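Local coordinates for protein probable Ni/Fe-hydrogenase 1 B-type cytochrome subunit (Escherichia coli K-12, PDB 6G94) that is probably the membrane-embedded b-type cytochrome of hydrogenase 1, binding heme and taking part in electron transfer, at residues Y37-P42 and Y58-H63. Numbering follows the deposited sequence.
Sequences YFIGKP and YIRLIH. With HEM (protoporphyrin IX containing Fe), chain B.
I39, in the last turn of helix 20-40, sits against R60 near the start of helix 55-83, the two CA atoms 7.0 Å apart at the nearest point of the backbones. The contact is made by side chains. I39 reaches over with its longer branch: I39 CG1 packs on I59 CG2 at 4.0 Å and lies near the aliphatic part of R60, while I39 CD1 rests over one face of the H63 imidazole, 3.7 Å from H63 CG, in a CH-pi contact. A chi1 of -70° sets CG1 beside the backbone N and CG2 anti to it, which sends one branch to helix 55-83 and the other to the heme, with I39 CG2 3.5 Å from HEM O2D of a propionate. With I39 cut back to an alanine, the H63 face would probably lose its methyl cover, leaving a gap between the ring, I59 and the propionate. H63 NE2 binds the heme iron at 2.1 Å, with H184 as the second protein ligand, and H63 ND1 is hydrogen-bonded to T35 OG1, which would limit rotation of the ring. The R60 chain bends at chi3 (38°). R60 NE donates to HEM O2D at 3.2 Å, and R60 NH2 forms a salt bridge with an acidic side chain on the chain of another protein in the assembly. At the other propionate, G40 CA comes within 3.3 Å of HEM O1A, where a side chain would collide with the carboxylate. Axial histidine, propionate-binding arginine and the end of helix 20-40 together form one side of a bis-histidine heme site at the predicted periplasmic end of the transmembrane helices, as in the cytochrome b561 family.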
loop_
_atom_site.group_PDB
_atom_site.type_symbol
_atom_site.label_atom_id
_atom_site.label_comp_id
_atom_site.label_asym_id
_atom_site.label_seq_id
_atom_site.Cartn_x
_atom_site.Cartn_y
_atom_site.Cartn_z
ATOM N N TYR I 37 -26.179 -18.563 -15.045
ATOM C CA TYR I 37 -26.114 -17.141 -15.332
ATOM C C TYR I 37 -24.821 -16.526 -14.782
ATOM O O TYR I 37 -24.112 -15.841 -15.502
ATOM C CB TYR I 37 -27.338 -16.408 -14.764
ATOM C CG TYR I 37 -27.326 -14.934 -15.090
ATOM C CD1 TYR I 37 -27.541 -14.498 -16.400
ATOM C CD2 TYR I 37 -27.063 -13.976 -14.103
ATOM C CE1 TYR I 37 -27.507 -13.154 -16.720
ATOM C CE2 TYR I 37 -27.025 -12.625 -14.417
ATOM C CZ TYR I 37 -27.250 -12.222 -15.728
ATOM O OH TYR I 37 -27.218 -10.896 -16.072
ATOM N N PHE I 38 -24.535 -16.790 -13.508
ATOM C CA PHE I 38 -23.388 -16.224 -12.816
ATOM C C PHE I 38 -22.047 -16.928 -13.092
ATOM O O PHE I 38 -20.995 -16.425 -12.698
ATOM C CB PHE I 38 -23.674 -16.165 -11.322
ATOM C CG PHE I 38 -24.719 -15.171 -10.963
ATOM C CD1 PHE I 38 -24.634 -13.869 -11.417
ATOM C CD2 PHE I 38 -25.801 -15.536 -10.170
ATOM C CE1 PHE I 38 -25.614 -12.943 -11.092
ATOM C CE2 PHE I 38 -26.788 -14.618 -9.836
ATOM C CZ PHE I 38 -26.697 -13.316 -10.307
ATOM N N ILE I 39 -22.078 -18.068 -13.773
ATOM C CA ILE I 39 -20.848 -18.661 -14.280
ATOM C C ILE I 39 -20.338 -17.831 -15.452
ATOM O O ILE I 39 -19.143 -17.725 -15.663
ATOM C CB ILE I 39 -21.043 -20.148 -14.661
ATOM C CG1 ILE I 39 -21.236 -20.992 -13.381
ATOM C CG2 ILE I 39 -19.883 -20.691 -15.494
ATOM C CD1 ILE I 39 -21.808 -22.381 -13.588
ATOM N N GLY I 40 -21.247 -17.201 -16.183
ATOM C CA GLY I 40 -20.893 -16.430 -17.364
ATOM C C GLY I 40 -20.779 -14.939 -17.072
ATOM O O GLY I 40 -19.860 -14.272 -17.559
ATOM N N LYS I 41 -21.718 -14.408 -16.290
ATOM C CA LYS I 41 -21.626 -13.038 -15.795
ATOM C C LYS I 41 -21.506 -13.090 -14.271
ATOM O O LYS I 41 -22.520 -12.964 -13.554
ATOM C CB LYS I 41 -22.834 -12.208 -16.238
ATOM C CG LYS I 41 -22.890 -11.937 -17.731
ATOM C CD LYS I 41 -22.003 -10.754 -18.120
ATOM C CE LYS I 41 -21.943 -10.558 -19.639
ATOM N NZ LYS I 41 -20.903 -9.569 -20.062
ATOM N N PRO I 42 -20.275 -13.312 -13.766
ATOM C CA PRO I 42 -20.045 -13.548 -12.326
ATOM C C PRO I 42 -20.420 -12.367 -11.462
ATOM O O PRO I 42 -20.446 -11.227 -11.939
ATOM C CB PRO I 42 -18.545 -13.778 -12.241
ATOM C CG PRO I 42 -18.175 -14.267 -13.607
ATOM C CD PRO I 42 -19.031 -13.470 -14.541
ATOM N N TYR I 58 -18.384 -22.892 -5.376
ATOM C CA TYR I 58 -19.654 -23.438 -4.902
ATOM C C TYR I 58 -20.790 -23.268 -5.916
ATOM O O TYR I 58 -21.628 -24.129 -6.051
ATOM C CB TYR I 58 -20.091 -22.807 -3.585
ATOM C CG TYR I 58 -19.392 -23.318 -2.379
ATOM C CD1 TYR I 58 -19.339 -24.678 -2.099
ATOM C CD2 TYR I 58 -18.785 -22.439 -1.499
ATOM C CE1 TYR I 58 -18.673 -25.153 -0.967
ATOM C CE2 TYR I 58 -18.119 -22.889 -0.378
ATOM C CZ TYR I 58 -18.072 -24.245 -0.118
ATOM O OH TYR I 58 -17.419 -24.668 0.985
ATOM N N ILE I 59 -20.823 -22.150 -6.619
ATOM C CA ILE I 59 -21.794 -21.923 -7.671
ATOM C C ILE I 59 -21.642 -22.974 -8.767
ATOM O O ILE I 59 -22.613 -23.481 -9.281
ATOM C CB ILE I 59 -21.611 -20.507 -8.240
ATOM C CG1 ILE I 59 -22.121 -19.485 -7.248
ATOM C CG2 ILE I 59 -22.261 -20.319 -9.607
ATOM C CD1 ILE I 59 -21.639 -18.091 -7.592
ATOM N N ARG I 60 -20.407 -23.283 -9.114
ATOM C CA ARG I 60 -20.129 -24.248 -10.167
ATOM C C ARG I 60 -20.492 -25.641 -9.699
ATOM O O ARG I 60 -20.910 -26.471 -10.475
ATOM C CB ARG I 60 -18.658 -24.164 -10.607
ATOM C CG ARG I 60 -18.214 -22.778 -11.060
ATOM C CD ARG I 60 -16.786 -22.699 -11.591
ATOM N NE ARG I 60 -16.412 -23.866 -12.382
ATOM C CZ ARG I 60 -15.496 -24.733 -12.003
ATOM N NH1 ARG I 60 -15.221 -25.788 -12.733
ATOM N NH2 ARG I 60 -14.871 -24.531 -10.873
ATOM N N LEU I 61 -20.337 -25.871 -8.407
ATOM C CA LEU I 61 -20.544 -27.192 -7.829
ATOM C C LEU I 61 -22.036 -27.462 -7.785
ATOM O O LEU I 61 -22.487 -28.531 -8.209
ATOM C CB LEU I 61 -19.952 -27.267 -6.419
ATOM C CG LEU I 61 -20.182 -28.515 -5.550
ATOM C CD1 LEU I 61 -18.909 -28.858 -4.796
ATOM C CD2 LEU I 61 -21.320 -28.314 -4.563
ATOM N N ILE I 62 -22.788 -26.490 -7.252
ATOM C CA ILE I 62 -24.229 -26.542 -7.190
ATOM C C ILE I 62 -24.779 -26.717 -8.603
ATOM O O ILE I 62 -25.719 -27.471 -8.806
ATOM C CB ILE I 62 -24.790 -25.280 -6.520
ATOM C CG1 ILE I 62 -24.362 -25.233 -5.057
ATOM C CG2 ILE I 62 -26.305 -25.258 -6.597
ATOM C CD1 ILE I 62 -24.729 -23.959 -4.340
ATOM N N HIS I 63 -24.167 -26.056 -9.581
ATOM C CA HIS I 63 -24.566 -26.191 -10.971
ATOM C C HIS I 63 -24.376 -27.608 -11.497
ATOM O O HIS I 63 -25.305 -28.214 -12.003
ATOM C CB HIS I 63 -23.826 -25.182 -11.841
ATOM C CG HIS I 63 -24.396 -25.036 -13.222
ATOM N ND1 HIS I 63 -25.464 -24.217 -13.503
ATOM C CD2 HIS I 63 -24.038 -25.603 -14.402
ATOM C CE1 HIS I 63 -25.747 -24.294 -14.792
ATOM N NE2 HIS I 63 -24.900 -25.127 -15.361
HETATM C CHA HEM B . -22.390 -23.408 -17.542
HETATM C CHB HEM B . -27.143 -22.964 -17.497
HETATM C CHC HEM B . -27.594 -27.741 -17.773
HETATM C CHD HEM B . -22.844 -28.180 -17.199
HETATM C C1A HEM B . -23.651 -22.914 -17.628
HETATM C C2A HEM B . -23.923 -21.593 -17.991
HETATM C C3A HEM B . -25.259 -21.456 -17.990
HETATM C C4A HEM B . -25.807 -22.691 -17.616
HETATM C CMA HEM B . -26.004 -20.183 -18.315
HETATM C CAA HEM B . -22.903 -20.518 -18.291
HETATM C CBA HEM B . -22.391 -20.567 -19.717
HETATM C CGA HEM B . -21.402 -19.465 -19.930
HETATM O O1A HEM B . -21.701 -18.265 -19.935
HETATM O O2A HEM B . -20.221 -19.761 -20.122
HETATM C C1B HEM B . -27.679 -24.253 -17.598
HETATM C C2B HEM B . -29.075 -24.512 -17.710
HETATM C C3B HEM B . -29.191 -25.858 -17.804
HETATM C C4B HEM B . -27.840 -26.393 -17.728
HETATM C CMB HEM B . -30.183 -23.486 -17.734
HETATM C CAB HEM B . -30.380 -26.706 -17.952
HETATM C CBB HEM B . -31.599 -26.221 -17.813
HETATM C C1C HEM B . -26.333 -28.288 -17.576
HETATM C C2C HEM B . -26.064 -29.650 -17.425
HETATM C C3C HEM B . -24.714 -29.766 -17.271
HETATM C C4C HEM B . -24.168 -28.467 -17.325
HETATM C CMC HEM B . -27.053 -30.789 -17.459
HETATM C CAC HEM B . -23.990 -31.039 -17.085
HETATM C CBC HEM B . -23.262 -31.247 -15.997
HETATM C C1D HEM B . -22.364 -26.892 -17.296
HETATM C C2D HEM B . -20.929 -26.642 -17.300
HETATM C C3D HEM B . -20.787 -25.295 -17.387
HETATM C C4D HEM B . -22.156 -24.761 -17.449
HETATM C CMD HEM B . -19.876 -27.717 -17.197
HETATM C CAD HEM B . -19.520 -24.457 -17.429
HETATM C CBD HEM B . -18.593 -24.735 -16.250
HETATM C CGD HEM B . -17.363 -23.867 -16.193
HETATM O O1D HEM B . -16.408 -24.040 -16.961
HETATM O O2D HEM B . -17.277 -22.968 -15.354
HETATM N NA HEM B . -24.815 -23.596 -17.430
HETATM N NB HEM B . -26.989 -25.391 -17.607
HETATM N NC HEM B . -25.180 -27.590 -17.458
HETATM N ND HEM B . -23.061 -25.750 -17.396
HETATM FE FE HEM B . -24.898 -25.556 -17.465
#